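Local structure of Lmo0794 protein (Listeria monocytogenes, 3EW7) at residues A[17-22]-A[190-195]; A[52-57]-A[84-89]; A[151-156]-A[206-211]. The protein probably binds NAD or NADP through a Rossmann-type domain and may act as an oxidoreductase, although its actual reaction is unknown. The protein carries 3 engineered substitutions. All coordinates share one frame; numbering follows the deposited sequence.

Contact 1: A[17-22]-A[190-195]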
ATOM      1  N   LEU A  17       4.324  -4.049  -7.033  1.00 46.91           N
ATOM      2  CA  LEU A  17       5.443  -3.342  -7.621  1.00 47.97           C
ATOM      3  C   LEU A  17       5.719  -3.842  -9.021  1.00 47.82           C
ATOM      4  O   LEU A  17       5.841  -3.037  -9.946  1.00 48.42           O
ATOM      5  CB  LEU A  17       6.695  -3.484  -6.752  1.00 49.59           C
ATOM      6  CG  LEU A  17       7.954  -2.838  -7.343  1.00 50.43           C
ATOM      7  CD1 LEU A  17       8.812  -2.193  -6.260  1.00 47.23           C
ATOM      8  CD2 LEU A  17       8.730  -3.901  -8.119  1.00 51.99           C
ATOM      9  N   GLU A  18       5.828  -5.160  -9.186  1.00 48.41           N
ATOM     10  CA  GLU A  18       6.081  -5.731 -10.515  1.00 51.02           C
ATOM     11  C   GLU A  18       5.051  -5.238 -11.522  1.00 49.96           C
ATOM     12  O   GLU A  18       5.403  -4.636 -12.533  1.00 48.46           O
ATOM     13  CB  GLU A  18       6.057  -7.270 -10.478  1.00 53.70           C
ATOM     14  CG  GLU A  18       7.354  -7.919  -9.990  1.00 58.87           C
ATOM     15  CD  GLU A  18       8.590  -7.382 -10.713  1.00 62.60           C
ATOM     16  OE1 GLU A  18       8.600  -7.368 -11.968  1.00 64.78           O
ATOM     17  OE2 GLU A  18       9.554  -6.974 -10.019  1.00 65.18           O
ATOM     18  N   GLU A  19       3.781  -5.504 -11.221  1.00 50.83           N
ATOM     19  CA  GLU A  19       2.642  -5.102 -12.049  1.00 51.26           C
ATOM     20  C   GLU A  19       2.745  -3.623 -12.409  1.00 51.08           C
ATOM     21  O   GLU A  19       2.486  -3.229 -13.549  1.00 51.83           O
ATOM     22  CB  GLU A  19       1.334  -5.358 -11.287  1.00 50.85           C
ATOM     23  CG  GLU A  19       0.064  -5.069 -12.068  1.00 51.58           C
ATOM     24  CD  GLU A  19      -0.076  -5.952 -13.291  1.00 53.33           C
ATOM     25  OE1 GLU A  19       0.322  -7.130 -13.204  1.00 55.25           O
ATOM     26  OE2 GLU A  19      -0.590  -5.480 -14.326  1.00 53.76           O
ATOM     27  N   ALA A  20       3.119  -2.805 -11.434  1.00 49.80           N
ATOM     28  CA  ALA A  20       3.251  -1.383 -11.681  1.00 51.31           C
ATOM     29  C   ALA A  20       4.367  -1.104 -12.693  1.00 52.26           C
ATOM     30  O   ALA A  20       4.147  -0.441 -13.714  1.00 52.10           O
ATOM     31  CB  ALA A  20       3.521  -0.663 -10.378  1.00 51.44           C
ATOM     32  N   LYS A  21       5.558  -1.616 -12.402  1.00 52.72           N
ATOM     33  CA  LYS A  21       6.717  -1.442 -13.274  1.00 53.40           C
ATOM     34  C   LYS A  21       6.388  -1.917 -14.685  1.00 51.85           C
ATOM     35  O   LYS A  21       6.699  -1.244 -15.674  1.00 52.43           O
ATOM     36  CB  LYS A  21       7.893  -2.258 -12.726  1.00 56.94           C
ATOM     37  CG  LYS A  21       9.178  -2.198 -13.548  1.00 62.20           C
ATOM     38  CD  LYS A  21       9.948  -3.528 -13.439  1.00 67.58           C
ATOM     39  CE  LYS A  21      11.313  -3.501 -14.143  1.00 69.25           C
ATOM     40  NZ  LYS A  21      12.447  -3.226 -13.197  1.00 70.78           N
ATOM     41  N   ASN A  22       5.754  -3.083 -14.764  1.00 49.16           N
ATOM     42  CA  ASN A  22       5.392  -3.683 -16.038  1.00 46.53           C
ATOM     43  C   ASN A  22       4.385  -2.847 -16.795  1.00 46.69           C
ATOM     44  O   ASN A  22       4.362  -2.874 -18.024  1.00 46.59           O
ATOM     45  CB  ASN A  22       4.851  -5.103 -15.840  1.00 45.26           C
ATOM     46  CG  ASN A  22       5.910  -6.065 -15.329  1.00 46.75           C
ATOM     47  OD1 ASN A  22       7.095  -5.939 -15.657  1.00 47.19           O
ATOM     48  ND2 ASN A  22       5.488  -7.039 -14.535  1.00 45.40           N
ATOM     49  N   TYR A 190      -4.603  -9.782  -7.694  1.00 61.30           N
ATOM     50  CA  TYR A 190      -4.874  -8.702  -6.762  1.00 58.82           C
ATOM     51  C   TYR A 190      -4.062  -7.482  -7.175  1.00 58.08           C
ATOM     52  O   TYR A 190      -4.545  -6.350  -7.097  1.00 58.16           O
ATOM     53  CB  TYR A 190      -4.514  -9.152  -5.338  1.00 58.96           C
ATOM     54  CG  TYR A 190      -5.009  -8.245  -4.224  1.00 59.19           C
ATOM     55  CD1 TYR A 190      -6.329  -7.786  -4.203  1.00 59.56           C
ATOM     56  CD2 TYR A 190      -4.160  -7.851  -3.189  1.00 58.85           C
ATOM     57  CE1 TYR A 190      -6.788  -6.948  -3.181  1.00 58.63           C
ATOM     58  CE2 TYR A 190      -4.609  -7.021  -2.164  1.00 59.80           C
ATOM     59  CZ  TYR A 190      -5.922  -6.571  -2.168  1.00 59.38           C
ATOM     60  OH  TYR A 190      -6.359  -5.736  -1.170  1.00 59.46           O
ATOM     61  N   ALA A 191      -2.834  -7.714  -7.628  1.00 56.44           N
ATOM     62  CA  ALA A 191      -1.974  -6.619  -8.074  1.00 55.64           C
ATOM     63  C   ALA A 191      -2.571  -5.948  -9.311  1.00 55.06           C
ATOM     64  O   ALA A 191      -2.477  -4.732  -9.478  1.00 55.50           O
ATOM     65  CB  ALA A 191      -0.587  -7.139  -8.388  1.00 56.41           C
ATOM     66  N   ILE A 192      -3.181  -6.750 -10.179  1.00 53.11           N
ATOM     67  CA  ILE A 192      -3.806  -6.236 -11.395  1.00 50.70           C
ATOM     68  C   ILE A 192      -4.992  -5.344 -11.041  1.00 49.58           C
ATOM     69  O   ILE A 192      -5.200  -4.305 -11.656  1.00 49.47           O
ATOM     70  CB  ILE A 192      -4.268  -7.395 -12.290  1.00 50.28           C
ATOM     71  CG1 ILE A 192      -3.040  -8.021 -12.961  1.00 49.62           C
ATOM     72  CG2 ILE A 192      -5.301  -6.904 -13.305  1.00 46.97           C
ATOM     73  CD1 ILE A 192      -3.249  -9.448 -13.437  1.00 49.18           C
ATOM     74  N   ALA A 193      -5.765  -5.764 -10.046  1.00 47.24           N
ATOM     75  CA  ALA A 193      -6.903  -4.989  -9.590  1.00 44.69           C
ATOM     76  C   ALA A 193      -6.345  -3.701  -8.997  1.00 44.92           C
ATOM     77  O   ALA A 193      -6.753  -2.612  -9.390  1.00 45.34           O
ATOM     78  CB  ALA A 193      -7.681  -5.764  -8.525  1.00 42.00           C
ATOM     79  N   VAL A 194      -5.400  -3.832  -8.062  1.00 44.13           N
ATOM     80  CA  VAL A 194      -4.798  -2.667  -7.414  1.00 43.91           C
ATOM     81  C   VAL A 194      -4.361  -1.635  -8.452  1.00 44.94           C
ATOM     82  O   VAL A 194      -4.747  -0.468  -8.384  1.00 45.10           O
ATOM     83  CB  VAL A 194      -3.578  -3.070  -6.518  1.00 43.35           C
ATOM     84  CG1 VAL A 194      -2.759  -1.843  -6.150  1.00 40.00           C
ATOM     85  CG2 VAL A 194      -4.069  -3.733  -5.234  1.00 41.76           C
ATOM     86  N   LEU A 195      -3.582  -2.046  -9.440  1.00 44.79           N
ATOM     87  CA  LEU A 195      -3.141  -1.128 -10.464  1.00 45.91           C
ATOM     88  C   LEU A 195      -4.255  -0.619 -11.385  1.00 47.69           C
ATOM     89  O   LEU A 195      -4.097   0.427 -12.016  1.00 48.97           O
ATOM     90  CB  LEU A 195      -2.015  -1.746 -11.271  1.00 44.82           C
ATOM     91  CG  LEU A 195      -0.734  -1.159 -10.697  1.00 46.09           C
ATOM     92  CD1 LEU A 195      -0.078  -2.144  -9.756  1.00 46.17           C
ATOM     93  CD2 LEU A 195       0.184  -0.781 -11.834  1.00 49.10           C
TER
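Glu19 OE2 is the best-held side-chain polar atom at this helix pair, and one partner grips it: Arg23, whose NH1 closes a salt bridge from just past the C-terminal end of the helix. No hydrogen bond runs between 17-22 and 190-195; Glu19 meets the other helix by packing, mainly through its methylenes. CG of Glu19 stands anti to the backbone N (chi1 -176°), which sends the chain out to helix 187-199, and the bend at chi2 (62°) turns the acid along that helix's surface. The stem thus crosses Leu195 obliquely, with Glu19 CG 3.7 Å from Leu195 CD1. Nearer the backbone, Glu19 CB meets Ala191 CB at 3.9 Å. Further out the acid group lies against the exposed Ile192, Glu19 OE1 standing 3.5 Å from the methylene Ile192 CG1. In the Rossmann fold of this protein, helix 11-22 follows the first strand and its glycine-rich turn, while helix 187-199 links the last two strands; both cover the same face of the parallel sheet. Their local axes approach to 9.0 Å and cross at -54°, a spacing that the small residues Ala20 and Ala191 help to permit. On the inner side Leu195 spreads its two methyls against the first helix, CD2 resting 3.6 Å from Ala20 CB. Ala20 also touches Val27 of strand 26-31, which places this end of the interface on the sheet. About a turn back along helix 11-22, Arg15 packs on Ala191 and Ile16 on Val194.

Contact 2: A[52-57]-A[84-89]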
ATOM      1  N   PHE A  52       7.128   4.796   9.625  1.00 52.14           N
ATOM      2  CA  PHE A  52       6.990   5.750  10.715  1.00 52.33           C
ATOM      3  C   PHE A  52       7.800   7.028  10.566  1.00 53.48           C
ATOM      4  O   PHE A  52       7.449   8.053  11.150  1.00 52.46           O
ATOM      5  CB  PHE A  52       7.343   5.061  12.031  1.00 50.60           C
ATOM      6  CG  PHE A  52       6.261   4.167  12.540  1.00 50.24           C
ATOM      7  CD1 PHE A  52       5.100   4.709  13.078  1.00 50.00           C
ATOM      8  CD2 PHE A  52       6.369   2.785  12.432  1.00 50.75           C
ATOM      9  CE1 PHE A  52       4.058   3.891  13.501  1.00 49.12           C
ATOM     10  CE2 PHE A  52       5.318   1.950  12.855  1.00 50.43           C
ATOM     11  CZ  PHE A  52       4.165   2.507  13.391  1.00 48.60           C
ATOM     12  N   ASP A  53       8.872   6.974   9.781  1.00 55.83           N
ATOM     13  CA  ASP A  53       9.734   8.137   9.580  1.00 58.38           C
ATOM     14  C   ASP A  53       9.385   8.950   8.347  1.00 58.87           C
ATOM     15  O   ASP A  53      10.024   9.965   8.070  1.00 60.01           O
ATOM     16  CB  ASP A  53      11.197   7.713   9.456  1.00 60.33           C
ATOM     17  CG  ASP A  53      11.648   6.844  10.597  1.00 62.07           C
ATOM     18  OD1 ASP A  53      11.352   7.191  11.762  1.00 61.62           O
ATOM     19  OD2 ASP A  53      12.308   5.820  10.319  1.00 65.36           O
ATOM     20  N   LEU A  54       8.391   8.501   7.597  1.00 58.55           N
ATOM     21  CA  LEU A  54       7.990   9.201   6.386  1.00 58.28           C
ATOM     22  C   LEU A  54       7.419  10.605   6.624  1.00 58.63           C
ATOM     23  O   LEU A  54       6.522  10.801   7.456  1.00 57.89           O
ATOM     24  CB  LEU A  54       6.987   8.340   5.624  1.00 57.43           C
ATOM     25  CG  LEU A  54       7.534   7.461   4.499  1.00 56.94           C
ATOM     26  CD1 LEU A  54       8.986   7.101   4.757  1.00 58.18           C
ATOM     27  CD2 LEU A  54       6.658   6.229   4.367  1.00 55.06           C
ATOM     28  N   THR A  55       7.945  11.582   5.889  1.00 58.29           N
ATOM     29  CA  THR A  55       7.479  12.963   6.009  1.00 59.78           C
ATOM     30  C   THR A  55       6.796  13.351   4.719  1.00 59.75           C
ATOM     31  O   THR A  55       7.142  12.833   3.661  1.00 60.58           O
ATOM     32  CB  THR A  55       8.631  13.942   6.188  1.00 60.87           C
ATOM     33  OG1 THR A  55       9.384  13.995   4.968  1.00 62.67           O
ATOM     34  CG2 THR A  55       9.538  13.504   7.329  1.00 61.70           C
ATOM     35  N   LEU A  56       5.839  14.271   4.799  1.00 59.73           N
ATOM     36  CA  LEU A  56       5.124  14.727   3.607  1.00 59.59           C
ATOM     37  C   LEU A  56       6.091  14.938   2.445  1.00 60.30           C
ATOM     38  O   LEU A  56       5.802  14.565   1.304  1.00 60.75           O
ATOM     39  CB  LEU A  56       4.387  16.036   3.892  1.00 58.69           C
ATOM     40  CG  LEU A  56       3.586  16.634   2.724  1.00 57.39           C
ATOM     41  CD1 LEU A  56       2.410  15.724   2.377  1.00 54.73           C
ATOM     42  CD2 LEU A  56       3.085  18.022   3.100  1.00 55.42           C
ATOM     43  N   SER A  57       7.243  15.530   2.741  1.00 61.13           N
ATOM     44  CA  SER A  57       8.260  15.794   1.727  1.00 61.03           C
ATOM     45  C   SER A  57       8.539  14.605   0.806  1.00 60.24           C
ATOM     46  O   SER A  57       8.360  14.705  -0.406  1.00 60.28           O
ATOM     47  CB  SER A  57       9.564  16.239   2.390  1.00 61.68           C
ATOM     48  OG  SER A  57      10.574  16.444   1.422  1.00 61.14           O
ATOM     49  N   ASP A  84      -1.991   5.688  11.096  1.00 46.44           N
ATOM     50  CA  ASP A  84      -2.322   6.925  11.780  1.00 46.36           C
ATOM     51  C   ASP A  84      -1.262   7.964  11.448  1.00 46.79           C
ATOM     52  O   ASP A  84      -1.593   9.120  11.176  1.00 48.27           O
ATOM     53  CB  ASP A  84      -2.412   6.713  13.291  1.00 45.33           C
ATOM     54  CG  ASP A  84      -3.734   6.077  13.720  1.00 46.65           C
ATOM     55  OD1 ASP A  84      -4.656   5.935  12.886  1.00 47.31           O
ATOM     56  OD2 ASP A  84      -3.859   5.719  14.911  1.00 47.82           O
ATOM     57  N   HIS A  85       0.007   7.554  11.448  1.00 44.56           N
ATOM     58  CA  HIS A  85       1.093   8.470  11.126  1.00 43.45           C
ATOM     59  C   HIS A  85       0.914   9.067   9.731  1.00 44.49           C
ATOM     60  O   HIS A  85       1.019  10.278   9.550  1.00 44.53           O
ATOM     61  CB  HIS A  85       2.443   7.759  11.197  1.00 41.59           C
ATOM     62  CG  HIS A  85       3.579   8.576  10.659  1.00 42.36           C
ATOM     63  ND1 HIS A  85       4.020   9.733  11.267  1.00 44.65           N
ATOM     64  CD2 HIS A  85       4.343   8.422   9.551  1.00 42.92           C
ATOM     65  CE1 HIS A  85       5.004  10.256  10.554  1.00 44.76           C
ATOM     66  NE2 HIS A  85       5.218   9.480   9.507  1.00 42.79           N
ATOM     67  N   LEU A  86       0.645   8.214   8.748  1.00 45.56           N
ATOM     68  CA  LEU A  86       0.461   8.674   7.379  1.00 46.70           C
ATOM     69  C   LEU A  86      -0.734   9.608   7.268  1.00 48.12           C
ATOM     70  O   LEU A  86      -0.692  10.591   6.528  1.00 48.95           O
ATOM     71  CB  LEU A  86       0.283   7.480   6.432  1.00 46.03           C
ATOM     72  CG  LEU A  86       1.516   6.582   6.265  1.00 46.62           C
ATOM     73  CD1 LEU A  86       1.215   5.445   5.305  1.00 44.12           C
ATOM     74  CD2 LEU A  86       2.679   7.410   5.739  1.00 46.64           C
ATOM     75  N   ILE A  87      -1.791   9.300   8.014  1.00 48.60           N
ATOM     76  CA  ILE A  87      -2.994  10.114   8.003  1.00 48.04           C
ATOM     77  C   ILE A  87      -2.699  11.536   8.467  1.00 49.93           C
ATOM     78  O   ILE A  87      -3.126  12.493   7.824  1.00 51.86           O
ATOM     79  CB  ILE A  87      -4.098   9.485   8.888  1.00 47.71           C
ATOM     80  CG1 ILE A  87      -4.778   8.351   8.117  1.00 44.34           C
ATOM     81  CG2 ILE A  87      -5.117  10.553   9.328  1.00 46.15           C
ATOM     82  CD1 ILE A  87      -5.635   7.443   8.980  0.50 44.25           C
ATOM     83  N   SER A  88      -1.964  11.693   9.562  1.00 50.09           N
ATOM     84  CA  SER A  88      -1.670  13.046  10.040  1.00 52.42           C
ATOM     85  C   SER A  88      -0.712  13.772   9.086  1.00 52.54           C
ATOM     86  O   SER A  88      -0.846  14.974   8.832  1.00 53.31           O
ATOM     87  CB  SER A  88      -1.076  13.017  11.458  1.00 53.07           C
ATOM     88  OG  SER A  88       0.270  12.568  11.454  1.00 56.09           O
ATOM     89  N   VAL A  89       0.252  13.034   8.556  1.00 51.10           N
ATOM     90  CA  VAL A  89       1.220  13.603   7.646  1.00 49.81           C
ATOM     91  C   VAL A  89       0.556  14.009   6.334  1.00 51.16           C
ATOM     92  O   VAL A  89       0.927  15.009   5.718  1.00 51.04           O
ATOM     93  CB  VAL A  89       2.350  12.588   7.371  1.00 49.20           C
ATOM     94  CG1 VAL A  89       3.078  12.926   6.086  1.00 48.04           C
ATOM     95  CG2 VAL A  89       3.320  12.588   8.532  1.00 46.68           C
TER
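Helix 79-90 lies between the fourth and fifth strands of the Rossmann sheet, and here it receives the connection 52-57, part of the long crossover from the third strand to the fourth. Asp84, at the start of the segment, turns to another helix, its OD1 being hydrogen-bonded to His140 ND1. His85 carries the polar part of the contact. Its CG is anti to the backbone N (chi1 170°), so the imidazole reaches across to the connection and NE2 donates to Leu54 O at 2.8 Å. The N-H...O angle of 146° is moderately bent, but the acceptor lies near the ring plane and the donor meets a lone pair of the carbonyl in its own plane. NE2 therefore bears a proton. A second carbonyl, Phe52 O, sits 3.1 Å above one face of the ring, displaced toward its rim; the angle there is too poor for a bond, though its negative end probably helps to polarise the imidazole. Next along the helix, Leu86 brings CD2 to 4.4 Å from Leu54 CD2, and both leucines also rest on Leu59, forming the buried side of the contact. Ser88 turns its OG back to donate to His85 O, already taken by Val89 N. Val89 ends the segment with its two methyls divided: CG2 lies 3.8 Å from Leu54 O, the acceptor of the histidine bond, whereas CG1, anti to the backbone N, packs 4.0 Å from Leu56 CB. Leu56 in turn reaches past the valine side chain, its CD1 coming to 3.7 Å from Val89 O.

Contact 3: A[151-156]-A[206-211]. Engineered in segment 206-211: His207 (natural residue Arg).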
ATOM      1  N   THR A 151      -7.723   5.459  -0.374  1.00 44.31           N
ATOM      2  CA  THR A 151      -8.529   4.330  -0.831  1.00 45.52           C
ATOM      3  C   THR A 151      -8.054   3.074  -0.123  1.00 45.23           C
ATOM      4  O   THR A 151      -6.857   2.810  -0.040  1.00 44.35           O
ATOM      5  CB  THR A 151      -8.423   4.071  -2.347  1.00 46.60           C
ATOM      6  OG1 THR A 151      -8.970   5.174  -3.075  1.00 49.06           O
ATOM      7  CG2 THR A 151      -9.201   2.821  -2.710  1.00 46.73           C
ATOM      8  N   TYR A 152      -8.998   2.304   0.401  1.00 46.02           N
ATOM      9  CA  TYR A 152      -8.651   1.068   1.078  1.00 46.42           C
ATOM     10  C   TYR A 152      -9.148  -0.069   0.192  1.00 47.55           C
ATOM     11  O   TYR A 152     -10.332  -0.133  -0.142  1.00 46.55           O
ATOM     12  CB  TYR A 152      -9.321   0.990   2.444  1.00 46.60           C
ATOM     13  CG  TYR A 152      -8.663  -0.000   3.383  1.00 47.11           C
ATOM     14  CD1 TYR A 152      -7.757   0.429   4.353  1.00 45.80           C
ATOM     15  CD2 TYR A 152      -8.914  -1.374   3.275  1.00 45.93           C
ATOM     16  CE1 TYR A 152      -7.120  -0.476   5.184  1.00 46.89           C
ATOM     17  CE2 TYR A 152      -8.278  -2.291   4.101  1.00 45.16           C
ATOM     18  CZ  TYR A 152      -7.381  -1.836   5.054  1.00 46.68           C
ATOM     19  OH  TYR A 152      -6.739  -2.730   5.874  1.00 44.45           O
ATOM     20  N   ILE A 153      -8.237  -0.959  -0.189  1.00 49.32           N
ATOM     21  CA  ILE A 153      -8.593  -2.085  -1.049  1.00 52.67           C
ATOM     22  C   ILE A 153      -8.479  -3.458  -0.375  1.00 53.44           C
ATOM     23  O   ILE A 153      -7.478  -3.767   0.282  1.00 52.29           O
ATOM     24  CB  ILE A 153      -7.738  -2.078  -2.348  1.00 51.96           C
ATOM     25  CG1 ILE A 153      -8.236  -3.160  -3.304  1.00 52.10           C
ATOM     26  CG2 ILE A 153      -6.268  -2.289  -2.017  1.00 52.23           C
ATOM     27  CD1 ILE A 153      -7.530  -3.147  -4.639  1.00 53.82           C
ATOM     28  N   SER A 154      -9.528  -4.260  -0.541  1.00 55.85           N
ATOM     29  CA  SER A 154      -9.596  -5.610   0.006  1.00 57.94           C
ATOM     30  C   SER A 154      -9.732  -6.602  -1.141  1.00 60.14           C
ATOM     31  O   SER A 154     -10.351  -6.309  -2.162  1.00 59.24           O
ATOM     32  CB  SER A 154     -10.795  -5.757   0.945  1.00 56.52           C
ATOM     33  OG  SER A 154     -10.593  -5.036   2.147  1.00 56.95           O
ATOM     34  N   PRO A 155      -9.142  -7.794  -0.983  1.00 63.08           N
ATOM     35  CA  PRO A 155      -9.195  -8.838  -2.005  1.00 66.00           C
ATOM     36  C   PRO A 155     -10.531  -9.555  -1.996  1.00 69.81           C
ATOM     37  O   PRO A 155     -11.242  -9.567  -0.988  1.00 68.85           O
ATOM     38  CB  PRO A 155      -8.059  -9.754  -1.601  1.00 63.77           C
ATOM     39  CG  PRO A 155      -8.150  -9.708  -0.121  1.00 63.21           C
ATOM     40  CD  PRO A 155      -8.316  -8.231   0.156  1.00 62.64           C
ATOM     41  N   SER A 156     -10.863 -10.171  -3.120  1.00 74.95           N
ATOM     42  CA  SER A 156     -12.117 -10.892  -3.235  1.00 80.40           C
ATOM     43  C   SER A 156     -12.220 -12.181  -2.395  1.00 83.40           C
ATOM     44  O   SER A 156     -13.165 -12.327  -1.612  1.00 84.14           O
ATOM     45  CB  SER A 156     -12.414 -11.200  -4.714  1.00 79.94           C
ATOM     46  OG  SER A 156     -11.269 -11.692  -5.395  1.00 77.71           O
ATOM     47  N   GLU A 206     -12.764   5.884  -0.411  1.00 54.95           N
ATOM     48  CA  GLU A 206     -13.650   4.876   0.156  1.00 55.51           C
ATOM     49  C   GLU A 206     -12.969   3.510   0.166  1.00 55.33           C
ATOM     50  O   GLU A 206     -11.951   3.298  -0.500  1.00 53.99           O
ATOM     51  CB  GLU A 206     -14.973   4.800  -0.614  1.00 56.39           C
ATOM     52  CG  GLU A 206     -14.865   4.401  -2.080  1.00 59.02           C
ATOM     53  CD  GLU A 206     -16.234   4.265  -2.750  1.00 60.83           C
ATOM     54  OE1 GLU A 206     -17.098   5.138  -2.519  1.00 62.90           O
ATOM     55  OE2 GLU A 206     -16.448   3.291  -3.517  1.00 60.76           O
ATOM     56  N   HIS A 207     -13.521   2.603   0.964  1.00 54.86           N
ATOM     57  CA  HIS A 207     -13.007   1.249   1.063  1.00 54.76           C
ATOM     58  C   HIS A 207     -13.803   0.438   0.059  1.00 55.69           C
ATOM     59  O   HIS A 207     -14.948   0.776  -0.231  1.00 56.59           O
ATOM     60  CB  HIS A 207     -13.246   0.694   2.466  1.00 52.90           C
ATOM     61  CG  HIS A 207     -13.033  -0.783   2.575  1.00 53.08           C
ATOM     62  ND1 HIS A 207     -13.825  -1.592   3.360  1.00 53.78           N
ATOM     63  CD2 HIS A 207     -12.134  -1.604   1.981  1.00 53.58           C
ATOM     64  CE1 HIS A 207     -13.426  -2.847   3.243  1.00 54.30           C
ATOM     65  NE2 HIS A 207     -12.401  -2.880   2.410  1.00 53.56           N
ATOM     66  N   PHE A 208     -13.202  -0.609  -0.491  1.00 56.37           N
ATOM     67  CA  PHE A 208     -13.912  -1.468  -1.430  1.00 56.77           C
ATOM     68  C   PHE A 208     -13.193  -2.797  -1.603  1.00 57.33           C
ATOM     69  O   PHE A 208     -11.966  -2.876  -1.521  1.00 55.66           O
ATOM     70  CB  PHE A 208     -14.095  -0.766  -2.786  1.00 54.91           C
ATOM     71  CG  PHE A 208     -12.950  -0.945  -3.722  1.00 51.89           C
ATOM     72  CD1 PHE A 208     -13.048  -1.824  -4.796  1.00 50.58           C
ATOM     73  CD2 PHE A 208     -11.776  -0.227  -3.543  1.00 51.52           C
ATOM     74  CE1 PHE A 208     -11.991  -1.986  -5.686  1.00 49.90           C
ATOM     75  CE2 PHE A 208     -10.710  -0.377  -4.421  1.00 51.92           C
ATOM     76  CZ  PHE A 208     -10.818  -1.260  -5.498  1.00 51.97           C
ATOM     77  N   THR A 209     -13.980  -3.842  -1.828  1.00 59.05           N
ATOM     78  CA  THR A 209     -13.456  -5.185  -1.995  1.00 61.02           C
ATOM     79  C   THR A 209     -13.467  -5.500  -3.478  1.00 63.22           C
ATOM     80  O   THR A 209     -14.397  -5.124  -4.178  1.00 63.46           O
ATOM     81  CB  THR A 209     -14.343  -6.226  -1.273  1.00 59.70           C
ATOM     82  OG1 THR A 209     -14.642  -5.776   0.055  1.00 59.19           O
ATOM     83  CG2 THR A 209     -13.632  -7.551  -1.187  1.00 59.83           C
ATOM     84  N   VAL A 210     -12.437  -6.184  -3.961  1.00 67.31           N
ATOM     85  CA  VAL A 210     -12.385  -6.537  -5.376  1.00 71.40           C
ATOM     86  C   VAL A 210     -13.576  -7.432  -5.728  1.00 74.88           C
ATOM     87  O   VAL A 210     -14.055  -8.195  -4.889  1.00 75.78           O
ATOM     88  CB  VAL A 210     -11.073  -7.241  -5.709  1.00 70.21           C
ATOM     89  CG1 VAL A 210     -10.998  -7.517  -7.191  1.00 69.21           C
ATOM     90  CG2 VAL A 210      -9.910  -6.362  -5.274  1.00 70.76           C
ATOM     91  N   ALA A 211     -14.043  -7.348  -6.972  1.00 78.95           N
ATOM     92  CA  ALA A 211     -15.226  -8.103  -7.398  1.00 83.40           C
ATOM     93  C   ALA A 211     -15.045  -9.331  -8.297  1.00 86.30           C
ATOM     94  O   ALA A 211     -14.239 -10.231  -8.015  1.00 85.95           O
ATOM     95  CB  ALA A 211     -16.217  -7.138  -8.056  1.00 83.25           C
TER
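The ring of His207, an engineered residue (Arg in the natural sequence), has one face met by the edge of the Tyr152 ring in an offset edge-to-face pair, the planes at 87° and the centroids 5.3 Å apart. Its own edge is turned to the neighbouring strand: CD2 lies 3.1 Å from Tyr152 O, and NE2 shares a 2.8 Å hydrogen bond with Ser154 OG, in which either atom could be the donor. Tyr152 OH is held by Gln137 of helix 131-142, on the side of the sheet that these three residues face. On the other side Phe208 leans back over its partner strand, its CG in the crowded position between backbone N and carbonyl carbon (chi1 87°). Thr151 CG2 touches the phenyl edge, Ile153 CG1 packs 3.9 Å from Phe208 CZ, and the ring of His203 is stacked on that of Phe208. Four backbone bonds join the strands: Tyr152 N to Glu206 O, Phe208 N to Tyr152 O, Ser154 N to Phe208 O and, just past the pairing, Val210 N to Ser154 O at 2.8 Å. The strands run parallel, 20° apart. Helix 187-199, which connects them, packs on the Ile153 side, as in the short-chain dehydrogenase/reductase fold, where a left-handed crossover adds a seventh parallel strand to the Rossmann sheet.

How the contacts relate
Contacts 1 and 3 share one unit: the strand 150-154, the helix 187-199 and the strand 207-209 follow one another, and Tyr190 and Val194 of that helix pack on Ile153 while its neighbouring residues meet helix 11-22. Contact 2 lies across the chain's centre, its middle 24 Å from that of contact 1. Contact 1 is mostly buried and joins two helices by apolar packing without a hydrogen bond between them. Contact 3 extends the sheet to its outermost strand, where main-chain bonds dominate and the outer strand is partly exposed. Contact 2, partly buried, combines the two: a side chain bonds a main-chain carbonyl of an irregular connection, with leucines and a valine beside it.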